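Local coordinates for uncharacterized protein (PDB 3LPZ) that probably acts as the Get4 component of the Get pathway, an alpha-solenoid scaffold that binds Get5 in the biogenesis of tail-anchored membrane proteins, at residues 105-108 and 112-115; 145-148 and 154-157; 249-254 and 283-288; 88-91 and 95-98; 21-26 and 59-64. All blocks are in the same frame, centred on the assembly; numbering follows the deposited sequence.

Contact 1: 105-108 and 112-115; sequences RLFQ and PVRK
Phe107 and Arg114 bring the two segments closest, their CA atoms 6.5 Å apart, where the loop after helix 94-104 turns into helix 112-128. Residues 105-108 follow no regular helix or strand, whereas 112-115 lie on helix 112-128, with Lys115 N bonded to Pro112 O. The main side-chain contact is a CH-pi one. Arg114 lays its aliphatic chain over one face of the Phe107 ring, CG standing 4.0 Å from the ring centroid and 25° off the normal, while CD moves on to Phe107 CB at 3.5 Å. The chain bends at chi3 (74°), and the guanidinium plane ends 64° from the ring plane rather than stacked on it. A water bridges the two residues: it donates to Phe107 O at 2.7 Å and accepts from Arg114 NH1 at 3.1 Å, lying in the guanidinium plane at its edge. Arg114 NH2 makes a salt bridge with Glu149, and the Phe107 ring also meets Phe117 and Leu66. One arginine thus serves two ends: its methylenes cover a buried aromatic ring, and its charged head, held by Glu149 and the water, ties the inter-helix loop to the adjoining part of the solenoid.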
loop_
_atom_site.group_PDB
_atom_site.type_symbol
_atom_site.label_atom_id
_atom_site.label_comp_id
_atom_site.label_asym_id
_atom_site.label_seq_id
_atom_site.Cartn_x
_atom_site.Cartn_y
_atom_site.Cartn_z
ATOM N N ARG A 105 12.696 10.824 4.640
ATOM C CA ARG A 105 13.617 9.921 5.309
ATOM C C ARG A 105 14.293 10.586 6.511
ATOM O O ARG A 105 14.880 9.909 7.337
ATOM C CB ARG A 105 14.662 9.413 4.331
ATOM C CG ARG A 105 14.063 8.504 3.249
ATOM C CD ARG A 105 15.197 7.819 2.493
ATOM N NE ARG A 105 14.773 6.976 1.360
ATOM C CZ ARG A 105 14.341 5.718 1.461
ATOM N NH1 ARG A 105 14.216 5.146 2.659
ATOM N NH2 ARG A 105 14.016 5.031 0.357
ATOM N N LEU A 106 14.202 11.912 6.618
ATOM C CA LEU A 106 14.801 12.602 7.766
ATOM C C LEU A 106 13.868 12.861 8.946
ATOM O O LEU A 106 14.326 13.300 10.000
ATOM C CB LEU A 106 15.508 13.886 7.320
ATOM C CG LEU A 106 16.748 13.721 6.418
ATOM C CD1 LEU A 106 17.097 15.071 5.758
ATOM C CD2 LEU A 106 17.955 13.186 7.178
ATOM N N PHE A 107 12.575 12.586 8.800
ATOM C CA PHE A 107 11.660 12.683 9.936
ATOM C C PHE A 107 11.913 11.546 10.925
ATOM O O PHE A 107 12.179 10.414 10.500
ATOM C CB PHE A 107 10.212 12.496 9.508
ATOM C CG PHE A 107 9.577 13.696 8.888
ATOM C CD1 PHE A 107 9.611 13.878 7.500
ATOM C CD2 PHE A 107 8.856 14.604 9.677
ATOM C CE1 PHE A 107 8.968 14.973 6.910
ATOM C CE2 PHE A 107 8.227 15.688 9.095
ATOM C CZ PHE A 107 8.261 15.868 7.708
ATOM N N GLN A 108 11.774 11.830 12.222
ATOM C CA GLN A 108 11.648 10.767 13.223
ATOM C C GLN A 108 10.310 10.073 13.016
ATOM O O GLN A 108 9.326 10.749 12.755
ATOM C CB GLN A 108 11.674 11.338 14.648
ATOM C CG GLN A 108 13.045 11.801 15.091
ATOM C CD GLN A 108 13.999 10.641 15.250
ATOM O OE1 GLN A 108 15.138 10.711 14.816
ATOM N NE2 GLN A 108 13.524 9.548 15.851
ATOM N N PRO A 112 4.799 13.923 14.870
ATOM C CA PRO A 112 3.396 14.058 14.427
ATOM C C PRO A 112 3.257 14.704 13.052
ATOM O O PRO A 112 2.380 14.308 12.274
ATOM C CB PRO A 112 2.761 14.957 15.498
ATOM C CG PRO A 112 3.551 14.637 16.749
ATOM C CD PRO A 112 4.983 14.435 16.254
ATOM N N VAL A 113 4.129 15.656 12.735
ATOM C CA VAL A 113 4.002 16.343 11.473
ATOM C C VAL A 113 4.284 15.398 10.289
ATOM O O VAL A 113 3.844 15.692 9.181
ATOM C CB VAL A 113 4.834 17.642 11.412
ATOM C CG1 VAL A 113 4.699 18.307 10.013
ATOM C CG2 VAL A 113 4.324 18.629 12.485
ATOM N N ARG A 114 4.996 14.286 10.508
ATOM C CA ARG A 114 5.255 13.332 9.389
ATOM C C ARG A 114 3.966 12.761 8.772
ATOM O O ARG A 114 3.894 12.531 7.562
ATOM C CB ARG A 114 6.226 12.195 9.771
ATOM C CG ARG A 114 6.725 11.474 8.536
ATOM C CD ARG A 114 7.606 10.279 8.841
ATOM N NE ARG A 114 6.797 9.180 9.341
ATOM C CZ ARG A 114 7.246 7.946 9.517
ATOM N NH1 ARG A 114 8.514 7.652 9.234
ATOM N NH2 ARG A 114 6.416 7.010 9.974
ATOM N N LYS A 115 2.955 12.547 9.606
ATOM C CA LYS A 115 1.637 12.058 9.164
ATOM C C LYS A 115 0.986 13.024 8.169
ATOM O O LYS A 115 0.481 12.606 7.124
ATOM C CB LYS A 115 0.675 11.889 10.358
ATOM C CG LYS A 115 1.103 10.880 11.421
ATOM C CD LYS A 115 0.110 10.892 12.611
ATOM C CE LYS A 115 0.247 9.649 13.502
ATOM N NZ LYS A 115 1.669 9.368 13.865
HETATM O O HOH W 1 11.080 9.096 8.425
#

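Contact 2: 145-148 and 154-157; sequences LYVE and AAEK
This is an apolar contact of a tyrosine and a valine with two alanines, across the short connection between helices 136-148 and 152-159 of the alpha-solenoid. Tyr146 and Ala155 bring their CA atoms to 5.0 Å, a separation that the alanine's lack of bulk permits. Tyr146 does most of the touching. Its CG lies beside the backbone N (chi1 -68°), which swings the ring alongside the second helix, and CD2 meets Ala154 CB at 3.5 Å. The ring approaches this methyl obliquely. Nearer the backbone, Tyr146 CB rests on Ala155 CB at 3.7 Å. That same methyl is touched from a second residue, since Val147 CG2 stands 3.6 Å from Ala155 CB; Ala155 is therefore gripped by two consecutive residues of the first helix. Cutting Tyr146 back to an alanine keeps the CB contact but would probably leave the methyl of Ala154 without its aromatic partner, opening a gap between the helices. The surroundings extend the packing both ways along the solenoid: the Tyr146 side chain also reaches Arg114 and Val118 on helix 112-128, while Val147 meets Met173 on helix 166-179, and Glu156, on the second helix, forms a salt bridge with Arg192.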
loop_
_atom_site.group_PDB
_atom_site.type_symbol
_atom_site.label_atom_id
_atom_site.label_comp_id
_atom_site.label_asym_id
_atom_site.label_seq_id
_atom_site.Cartn_x
_atom_site.Cartn_y
_atom_site.Cartn_z
ATOM N N LEU A 145 9.040 2.172 4.893
ATOM C CA LEU A 145 9.242 2.833 6.168
ATOM C C LEU A 145 8.295 2.279 7.231
ATOM O O LEU A 145 8.725 1.985 8.351
ATOM C CB LEU A 145 9.079 4.360 6.016
ATOM C CG LEU A 145 10.300 5.290 5.943
ATOM C CD1 LEU A 145 11.630 4.653 5.476
ATOM C CD2 LEU A 145 9.961 6.542 5.130
ATOM N N TYR A 146 7.016 2.151 6.895
ATOM C CA TYR A 146 6.043 1.553 7.826
ATOM C C TYR A 146 6.412 0.120 8.243
ATOM O O TYR A 146 6.322 -0.218 9.434
ATOM C CB TYR A 146 4.595 1.621 7.312
ATOM C CG TYR A 146 3.992 3.015 7.240
ATOM C CD1 TYR A 146 4.539 4.093 7.948
ATOM C CD2 TYR A 146 2.847 3.255 6.472
ATOM C CE1 TYR A 146 3.959 5.392 7.870
ATOM C CE2 TYR A 146 2.274 4.540 6.396
ATOM C CZ TYR A 146 2.831 5.588 7.093
ATOM O OH TYR A 146 2.249 6.838 6.994
ATOM N N VAL A 147 6.830 -0.710 7.280
ATOM C CA VAL A 147 7.411 -2.021 7.607
ATOM C C VAL A 147 8.565 -1.961 8.628
ATOM O O VAL A 147 8.524 -2.687 9.627
ATOM C CB VAL A 147 7.870 -2.804 6.354
ATOM C CG1 VAL A 147 8.644 -4.126 6.766
ATOM C CG2 VAL A 147 6.675 -3.105 5.450
ATOM N N GLU A 148 9.575 -1.119 8.385
ATOM C CA GLU A 148 10.713 -0.952 9.324
ATOM C C GLU A 148 10.279 -0.577 10.738
ATOM O O GLU A 148 10.904 -0.974 11.718
ATOM C CB GLU A 148 11.691 0.126 8.836
ATOM C CG GLU A 148 12.421 -0.221 7.564
ATOM C CD GLU A 148 13.183 0.962 6.977
ATOM O OE1 GLU A 148 13.216 2.060 7.610
ATOM O OE2 GLU A 148 13.754 0.778 5.879
ATOM N N ALA A 154 -0.705 -0.275 8.245
ATOM C CA ALA A 154 -0.471 0.931 7.471
ATOM C C ALA A 154 0.410 0.620 6.225
ATOM O O ALA A 154 0.136 1.123 5.125
ATOM C CB ALA A 154 0.161 2.008 8.369
ATOM N N ALA A 155 1.426 -0.231 6.377
ATOM C CA ALA A 155 2.286 -0.582 5.244
ATOM C C ALA A 155 1.484 -1.241 4.115
ATOM O O ALA A 155 1.727 -0.942 2.952
ATOM C CB ALA A 155 3.446 -1.493 5.675
ATOM N N GLU A 156 0.541 -2.126 4.458
ATOM C CA GLU A 156 -0.222 -2.884 3.431
ATOM C C GLU A 156 -0.936 -1.953 2.465
ATOM O O GLU A 156 -0.908 -2.178 1.248
ATOM C CB GLU A 156 -1.244 -3.824 4.052
ATOM C CG GLU A 156 -0.658 -4.982 4.850
ATOM C CD GLU A 156 -1.739 -5.760 5.613
ATOM O OE1 GLU A 156 -2.735 -5.163 6.107
ATOM O OE2 GLU A 156 -1.593 -6.975 5.723
ATOM N N LYS A 157 -1.565 -0.904 2.999
ATOM C CA LYS A 157 -2.300 0.046 2.162
ATOM C C LYS A 157 -1.431 0.765 1.127
ATOM O O LYS A 157 -1.912 1.040 0.030
ATOM C CB LYS A 157 -3.081 1.057 3.020
ATOM C CG LYS A 157 -4.196 0.393 3.845
ATOM C CD LYS A 157 -4.707 1.329 4.944
ATOM C CE LYS A 157 -5.760 0.633 5.816
ATOM N NZ LYS A 157 -6.470 1.646 6.639
#

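Contact 3: 249-254 and 283-288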
loop_
_atom_site.group_PDB
_atom_site.type_symbol
_atom_site.label_atom_id
_atom_site.label_comp_id
_atom_site.label_asym_id
_atom_site.label_seq_id
_atom_site.Cartn_x
_atom_site.Cartn_y
_atom_site.Cartn_z
ATOM N N SER A 249 -2.976 -21.034 -4.407
ATOM C CA SER A 249 -2.155 -21.408 -5.578
ATOM C C SER A 249 -3.007 -21.698 -6.802
ATOM O O SER A 249 -2.682 -21.237 -7.872
ATOM C CB SER A 249 -1.290 -22.648 -5.320
ATOM O OG SER A 249 -0.476 -22.478 -4.189
ATOM N N MET A 250 -4.064 -22.489 -6.639
ATOM C CA MET A 250 -4.944 -22.825 -7.769
ATOM C C MET A 250 -5.811 -21.645 -8.236
ATOM O O MET A 250 -6.134 -21.523 -9.410
ATOM C CB MET A 250 -5.847 -24.025 -7.435
ATOM C CG MET A 250 -5.126 -25.245 -6.970
ATOM S SD MET A 250 -4.078 -25.926 -8.251
ATOM C CE MET A 250 -5.290 -26.505 -9.421
ATOM N N LEU A 251 -6.208 -20.789 -7.309
ATOM C CA LEU A 251 -6.908 -19.572 -7.670
ATOM C C LEU A 251 -6.011 -18.725 -8.581
ATOM O O LEU A 251 -6.458 -18.249 -9.636
ATOM C CB LEU A 251 -7.321 -18.777 -6.423
ATOM C CG LEU A 251 -7.977 -17.407 -6.647
ATOM C CD1 LEU A 251 -9.257 -17.562 -7.447
ATOM C CD2 LEU A 251 -8.251 -16.670 -5.306
ATOM N N LEU A 252 -4.749 -18.550 -8.198
ATOM C CA LEU A 252 -3.801 -17.859 -9.082
ATOM C C LEU A 252 -3.645 -18.503 -10.459
ATOM O O LEU A 252 -3.568 -17.785 -11.488
ATOM C CB LEU A 252 -2.422 -17.711 -8.418
ATOM C CG LEU A 252 -2.305 -16.639 -7.332
ATOM C CD1 LEU A 252 -0.923 -16.733 -6.665
ATOM C CD2 LEU A 252 -2.544 -15.214 -7.876
ATOM N N LEU A 253 -3.569 -19.832 -10.500
ATOM C CA LEU A 253 -3.573 -20.511 -11.805
ATOM C C LEU A 253 -4.834 -20.202 -12.584
ATOM O O LEU A 253 -4.752 -19.822 -13.731
ATOM C CB LEU A 253 -3.457 -22.024 -11.670
ATOM C CG LEU A 253 -2.091 -22.683 -11.781
ATOM C CD1 LEU A 253 -2.301 -24.207 -11.947
ATOM C CD2 LEU A 253 -1.266 -22.095 -12.949
ATOM N N SER A 254 -5.992 -20.337 -11.946
ATOM C CA SER A 254 -7.288 -20.178 -12.616
ATOM C C SER A 254 -7.495 -18.786 -13.191
ATOM O O SER A 254 -8.147 -18.623 -14.205
ATOM C CB SER A 254 -8.440 -20.502 -11.659
ATOM O OG SER A 254 -8.366 -21.841 -11.221
ATOM N N THR A 283 -15.794 -10.845 0.708
ATOM C CA THR A 283 -15.888 -9.696 -0.197
ATOM C C THR A 283 -14.781 -9.717 -1.259
ATOM O O THR A 283 -15.034 -9.424 -2.447
ATOM C CB THR A 283 -15.874 -8.373 0.586
ATOM O OG1 THR A 283 -17.004 -8.357 1.459
ATOM C CG2 THR A 283 -15.976 -7.170 -0.352
ATOM N N ALA A 284 -13.565 -10.069 -0.831
ATOM C CA ALA A 284 -12.438 -10.242 -1.750
ATOM C C ALA A 284 -12.742 -11.286 -2.827
ATOM O O ALA A 284 -12.457 -11.064 -4.002
ATOM C CB ALA A 284 -11.161 -10.624 -0.998
ATOM N N LEU A 285 -13.287 -12.434 -2.423
ATOM C CA LEU A 285 -13.534 -13.517 -3.381
ATOM C C LEU A 285 -14.650 -13.155 -4.353
ATOM O O LEU A 285 -14.581 -13.492 -5.524
ATOM C CB LEU A 285 -13.847 -14.831 -2.667
ATOM C CG LEU A 285 -12.626 -15.476 -2.015
ATOM C CD1 LEU A 285 -13.038 -16.655 -1.179
ATOM C CD2 LEU A 285 -11.557 -15.875 -3.078
ATOM N N GLU A 286 -15.667 -12.470 -3.851
ATOM C CA GLU A 286 -16.759 -11.954 -4.705
ATOM C C GLU A 286 -16.242 -11.001 -5.767
ATOM O O GLU A 286 -16.620 -11.099 -6.932
ATOM C CB GLU A 286 -17.774 -11.207 -3.860
ATOM C CG GLU A 286 -18.769 -12.108 -3.185
ATOM C CD GLU A 286 -19.742 -11.326 -2.342
ATOM O OE1 GLU A 286 -20.157 -10.214 -2.759
ATOM O OE2 GLU A 286 -20.078 -11.821 -1.256
ATOM N N LEU A 287 -15.382 -10.074 -5.359
ATOM C CA LEU A 287 -14.811 -9.102 -6.307
ATOM C C LEU A 287 -13.903 -9.781 -7.326
ATOM O O LEU A 287 -13.941 -9.452 -8.517
ATOM C CB LEU A 287 -14.072 -7.969 -5.586
ATOM C CG LEU A 287 -14.967 -6.829 -5.103
ATOM C CD1 LEU A 287 -14.179 -5.882 -4.228
ATOM C CD2 LEU A 287 -15.594 -6.051 -6.272
ATOM N N ILE A 288 -13.116 -10.742 -6.853
ATOM C CA ILE A 288 -12.270 -11.553 -7.720
ATOM C C ILE A 288 -13.078 -12.391 -8.731
ATOM O O ILE A 288 -12.734 -12.427 -9.905
ATOM C CB ILE A 288 -11.307 -12.442 -6.860
ATOM C CG1 ILE A 288 -10.194 -11.556 -6.249
ATOM C CG2 ILE A 288 -10.723 -13.618 -7.697
ATOM C CD1 ILE A 288 -9.386 -12.221 -5.137
#
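The apolar contacts between the helices come from three buried side chains, with Leu251 facing both Leu285 and Ile288. Its two methyl branches divide the work: CD2 reaches Leu285 CD2 at 4.1 Å, and CD1 reaches Ile288 CG2 at 4.2 Å. With CG opposite the backbone N, chi1 (175°) aims the forked end at the other helix, where its methyls meet two positions one turn apart. Leu285 starts from a CB that points along the interface instead, yet its end comes nearer and meets the Leu251 methyl, the two side chains running aslant to each other. The backbones stay well apart, the nearest CA atoms, those of Leu251 and Ile288, being 9.6 Å from one another, so branch ends alone span the distance.

In the fold, this joins helix 243-256 to helix 282-293 in the C-terminal part of the alpha-solenoid. Leu195 of helix 186-199 touches both Leu251 and Ile288, and Phe263 of helix 260-269 also packs on Leu251, so the leucine belongs to a core shared by several helices.

The polar bonds of the two segments lie mostly within each helix. Met250 O accepts from Ser254 N at 2.8 Å in the ordinary helical bond and from Ser254 OG at 2.9 Å; Ser254 has two conformations, so its hydroxyl bond is less certain than the amide one. Ser249 OG reaches outside its helix, to Tyr210 OH and Arg237 O. In the facing helix, Ile288 N bonds to Ala284 O at 2.9 Å, keeping regular the turn that presents Leu285 and Ile288.

Contact 4: 88-91 and 95-98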
loop_
_atom_site.group_PDB
_atom_site.type_symbol
_atom_site.label_atom_id
_atom_site.label_comp_id
_atom_site.label_asym_id
_atom_site.label_seq_id
_atom_site.Cartn_x
_atom_site.Cartn_y
_atom_site.Cartn_z
ATOM N N ALA A 88 2.823 25.914 -7.869
ATOM C CA ALA A 88 3.635 25.978 -9.078
ATOM C C ALA A 88 3.056 25.136 -10.223
ATOM O O ALA A 88 3.518 25.244 -11.335
ATOM C CB ALA A 88 5.048 25.505 -8.766
ATOM N N GLY A 89 2.066 24.290 -9.943
ATOM C CA GLY A 89 1.617 23.316 -10.940
ATOM C C GLY A 89 2.713 22.305 -11.319
ATOM O O GLY A 89 2.724 21.790 -12.440
ATOM N N GLN A 90 3.629 22.030 -10.385
ATOM C CA GLN A 90 4.719 21.072 -10.590
ATOM C C GLN A 90 4.166 19.630 -10.672
ATOM O O GLN A 90 3.585 19.115 -9.710
ATOM C CB GLN A 90 5.780 21.194 -9.468
ATOM C CG GLN A 90 6.923 20.136 -9.574
ATOM C CD GLN A 90 7.711 20.298 -10.843
ATOM O OE1 GLN A 90 8.311 21.337 -11.054
ATOM N NE2 GLN A 90 7.705 19.284 -11.705
ATOM N N ARG A 91 4.312 19.005 -11.842
ATOM C CA ARG A 91 3.930 17.602 -11.991
ATOM C C ARG A 91 4.938 16.678 -11.301
ATOM O O ARG A 91 6.094 17.034 -11.119
ATOM C CB ARG A 91 3.805 17.213 -13.470
ATOM C CG ARG A 91 3.047 18.210 -14.348
ATOM C CD ARG A 91 1.658 17.757 -14.747
ATOM N NE ARG A 91 1.525 16.312 -14.997
ATOM C CZ ARG A 91 0.404 15.648 -14.721
ATOM N NH1 ARG A 91 -0.644 16.307 -14.213
ATOM N NH2 ARG A 91 0.317 14.345 -14.936
ATOM N N ALA A 95 13.066 14.794 -9.975
ATOM C CA ALA A 95 13.653 15.778 -9.062
ATOM C C ALA A 95 12.693 16.189 -7.929
ATOM O O ALA A 95 13.126 16.350 -6.780
ATOM C CB ALA A 95 14.168 17.031 -9.859
ATOM N N SER A 96 11.410 16.369 -8.238
ATOM C CA SER A 96 10.428 16.763 -7.190
ATOM C C SER A 96 10.203 15.593 -6.227
ATOM O O SER A 96 10.191 15.778 -5.000
ATOM C CB SER A 96 9.102 17.246 -7.795
ATOM O OG SER A 96 8.531 16.264 -8.666
ATOM N N ARG A 97 10.071 14.384 -6.785
ATOM C CA ARG A 97 9.924 13.199 -5.946
ATOM C C ARG A 97 11.204 13.060 -5.093
ATOM O O ARG A 97 11.115 12.724 -3.924
ATOM C CB ARG A 97 9.714 11.920 -6.781
ATOM C CG ARG A 97 9.439 10.651 -5.932
ATOM C CD ARG A 97 9.600 9.326 -6.756
ATOM N NE ARG A 97 8.573 9.257 -7.812
ATOM C CZ ARG A 97 8.796 9.424 -9.120
ATOM N NH1 ARG A 97 10.040 9.632 -9.610
ATOM N NH2 ARG A 97 7.756 9.370 -9.950
ATOM N N GLY A 98 12.384 13.276 -5.686
ATOM C CA GLY A 98 13.628 13.127 -4.926
ATOM C C GLY A 98 13.715 14.087 -3.734
ATOM O O GLY A 98 14.188 13.723 -2.649
#
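Gln90 brings its CG up to Ser96 CB at 4.0 Å, a light apolar touch across the short connection from helix 71-88 to helix 94-104. The first helix ends in a Schellman motif: Gly89 takes positive phi and leaves the helical path, with two bonds back into the last turn, and Gln90 and Arg91 then lead away in extended form. These residues lie in a helix-loop-helix link of the alpha-solenoid, where the chain reverses before the next helix begins. The facing backbones remain some way apart, the CA atoms of Gln90 and Ser96 standing 7.9 Å from each other.

The glutamine is folded back on its own segment. Its CG extends opposite the backbone N (chi1 176°) toward the serine, and a bend at chi2 then turns the amide round to the next residue's carbonyl. Since both ends of that bond belong to the loop, it stiffens the turn by itself rather than tying it to the helix. Arg91 O also has Ser96 OG near it, at 3.5 Å, a proximity and not a bond; the hydroxyl is instead hydrogen-bonded to Asp93, just ahead of the segment. Farther out, Trp124 NE1 bonds to Gln90 O, Arg91 pairs with Asp130, and Phe85 of helix 71-88 touches both Gln90 and Ser96, covering the small interface from the preceding helix. The hydrogen bond within the loop is nearly straight: Gln90 NE2 donates to Arg91 O over 2.8 Å at 173°, in the carbonyl plane on a lone pair, with the acceptor just 4° out of the glutamine's amide plane.

Contact 5: 21-26 and 59-64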
loop_
_atom_site.group_PDB
_atom_site.type_symbol
_atom_site.label_atom_id
_atom_site.label_comp_id
_atom_site.label_asym_id
_atom_site.label_seq_id
_atom_site.Cartn_x
_atom_site.Cartn_y
_atom_site.Cartn_z
ATOM N N ARG A 21 23.552 27.515 8.085
ATOM C CA ARG A 21 24.538 27.753 9.136
ATOM C C ARG A 21 23.879 28.270 10.414
ATOM O O ARG A 21 24.175 27.768 11.493
ATOM C CB ARG A 21 25.672 28.679 8.673
ATOM C CG ARG A 21 26.719 28.955 9.758
ATOM C CD ARG A 21 28.147 28.885 9.217
ATOM N NE ARG A 21 28.449 27.589 8.605
ATOM C CZ ARG A 21 29.672 27.180 8.281
ATOM N NH1 ARG A 21 30.715 27.961 8.512
ATOM N NH2 ARG A 21 29.851 25.986 7.725
ATOM N N ARG A 22 22.966 29.240 10.308
ATOM C CA ARG A 22 22.225 29.682 11.498
ATOM C C ARG A 22 21.540 28.529 12.217
ATOM O O ARG A 22 21.556 28.458 13.458
ATOM C CB ARG A 22 21.194 30.753 11.151
ATOM C CG ARG A 22 21.814 32.096 10.853
ATOM C CD ARG A 22 20.784 33.068 10.343
ATOM N NE ARG A 22 19.698 33.289 11.292
ATOM C CZ ARG A 22 18.578 33.937 10.985
ATOM N NH1 ARG A 22 18.414 34.409 9.753
ATOM N NH2 ARG A 22 17.631 34.121 11.898
ATOM N N ILE A 23 20.945 27.619 11.440
ATOM C CA ILE A 23 20.252 26.475 12.005
ATOM C C ILE A 23 21.234 25.451 12.599
ATOM O O ILE A 23 20.996 24.930 13.688
ATOM C CB ILE A 23 19.337 25.806 10.960
ATOM C CG1 ILE A 23 18.113 26.696 10.687
ATOM C CG2 ILE A 23 18.908 24.409 11.425
ATOM C CD1 ILE A 23 17.561 26.493 9.291
ATOM N N ALA A 24 22.333 25.180 11.899
ATOM C CA ALA A 24 23.341 24.223 12.386
ATOM C C ALA A 24 23.935 24.622 13.755
ATOM O O ALA A 24 24.153 23.762 14.602
ATOM C CB ALA A 24 24.463 24.014 11.342
ATOM N N GLU A 25 24.174 25.913 13.971
ATOM C CA GLU A 25 24.855 26.391 15.188
ATOM C C GLU A 25 23.902 26.823 16.298
ATOM O O GLU A 25 24.281 26.842 17.488
ATOM C CB GLU A 25 25.807 27.541 14.840
ATOM C CG GLU A 25 26.703 27.212 13.631
ATOM C CD GLU A 25 27.660 28.335 13.244
ATOM O OE1 GLU A 25 27.494 29.483 13.711
ATOM O OE2 GLU A 25 28.591 28.063 12.453
ATOM N N GLY A 26 22.667 27.144 15.919
ATOM C CA GLY A 26 21.738 27.816 16.816
ATOM C C GLY A 26 21.027 26.900 17.792
ATOM O O GLY A 26 20.899 25.701 17.552
ATOM N N ALA A 59 13.221 23.010 0.366
ATOM C CA ALA A 59 13.753 21.639 0.464
ATOM C C ALA A 59 15.083 21.601 1.231
ATOM O O ALA A 59 15.269 20.744 2.074
ATOM C CB ALA A 59 13.904 20.967 -0.960
ATOM N N SER A 60 16.005 22.521 0.936
ATOM C CA SER A 60 17.314 22.477 1.599
ATOM C C SER A 60 17.177 22.783 3.085
ATOM O O SER A 60 17.739 22.074 3.919
ATOM C CB SER A 60 18.295 23.488 0.984
ATOM O OG SER A 60 18.399 23.294 -0.405
ATOM N N VAL A 61 16.412 23.817 3.422
ATOM C CA VAL A 61 16.298 24.252 4.812
ATOM C C VAL A 61 15.434 23.286 5.647
ATOM O O VAL A 61 15.719 23.047 6.834
ATOM C CB VAL A 61 15.776 25.717 4.940
ATOM C CG1 VAL A 61 15.520 26.090 6.428
ATOM C CG2 VAL A 61 16.760 26.743 4.261
ATOM N N SER A 62 14.381 22.745 5.034
ATOM C CA SER A 62 13.580 21.709 5.677
ATOM C C SER A 62 14.458 20.532 6.099
ATOM O O SER A 62 14.378 20.065 7.246
ATOM C CB SER A 62 12.486 21.168 4.749
ATOM O OG SER A 62 11.911 20.023 5.370
ATOM N N GLN A 63 15.277 20.049 5.167
ATOM C CA GLN A 63 16.166 18.927 5.460
ATOM C C GLN A 63 17.182 19.280 6.561
ATOM O O GLN A 63 17.445 18.452 7.472
ATOM C CB GLN A 63 16.840 18.399 4.188
ATOM C CG GLN A 63 15.793 17.862 3.198
ATOM C CD GLN A 63 16.361 17.420 1.876
ATOM O OE1 GLN A 63 17.569 17.368 1.713
ATOM N NE2 GLN A 63 15.485 17.092 0.914
ATOM N N THR A 64 17.735 20.492 6.509
ATOM C CA THR A 64 18.652 20.911 7.588
ATOM C C THR A 64 17.990 20.918 8.967
ATOM O O THR A 64 18.591 20.476 9.974
ATOM C CB THR A 64 19.297 22.287 7.314
ATOM O OG1 THR A 64 20.035 22.218 6.093
ATOM C CG2 THR A 64 20.259 22.666 8.452
#
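Ser60 O takes two bonds from Thr64, the residue whose methyl meets Ile23 across the contact. Thr64 N supplies the helical bond at 3.0 Å and Thr64 OG1 a longer one at 3.2 Å. The hydroxyl stands above the carbonyl plane, 36° out of it, and the amide reaches the oxygen from the opposite face. Gln20 NE2, from the helix of the other segment but just ahead of it, is hydrogen-bonded to the same OG1. With the hydroxyl so placed (chi1 -60°), the threonine's methyl lies opposite its backbone N and faces helix 11-25.

Across the interface the contacts are apolar and centre on Ile23. Its branches part: CG2 meets Thr64 CG2 at 3.7 Å, while the longer arm carries CD1 to Val61 CG1 at 3.5 Å. The isoleucine and valine side chains cross at about a right angle. Ile23 thus spans two residues one turn apart on helix 51-67, and its CA lies 7.3 Å from that of Thr64.

Helix 28-47 adds to this packing near the N-terminal end of the alpha-solenoid, with Ala34 on Ile23 and Thr38 on Val61; Leu77 of helix 71-88 also touches Val61. A valine in place of Thr64 would probably leave Gln20 without its side-chain partner and Ser60 O with one donor fewer. Threonine therefore does two jobs here: its methyl packs against Ile23 and its hydroxyl is bonded to Gln20, an apolar and a polar link between the same two helices, 11-25 and 51-67.

Along the chain the contacts come in the order 5, 4, 1, 2, 3, each closing before the next opens. Contacts 1 and 2 touch, centres 14 Å apart, Arg114 NH2 lying 3.6 Å from Tyr146 CE1, on consecutive helices 112-128 and 136-148. Contacts 1 and 5 also touch, through Leu106 and Gln63, their centres 16 Å apart. Contact 4, which joins the loop after helix 71-88 to helix 94-104, touches neither contact 5 (nearest atoms about 5 Å apart) nor contact 1 (about 8 Å). Contact 3 stands alone toward the C-terminal end, its centre 52 Å from that of contact 5. The series follows the elongated solenoid, each contact joining helices, or a loop and the helix after it.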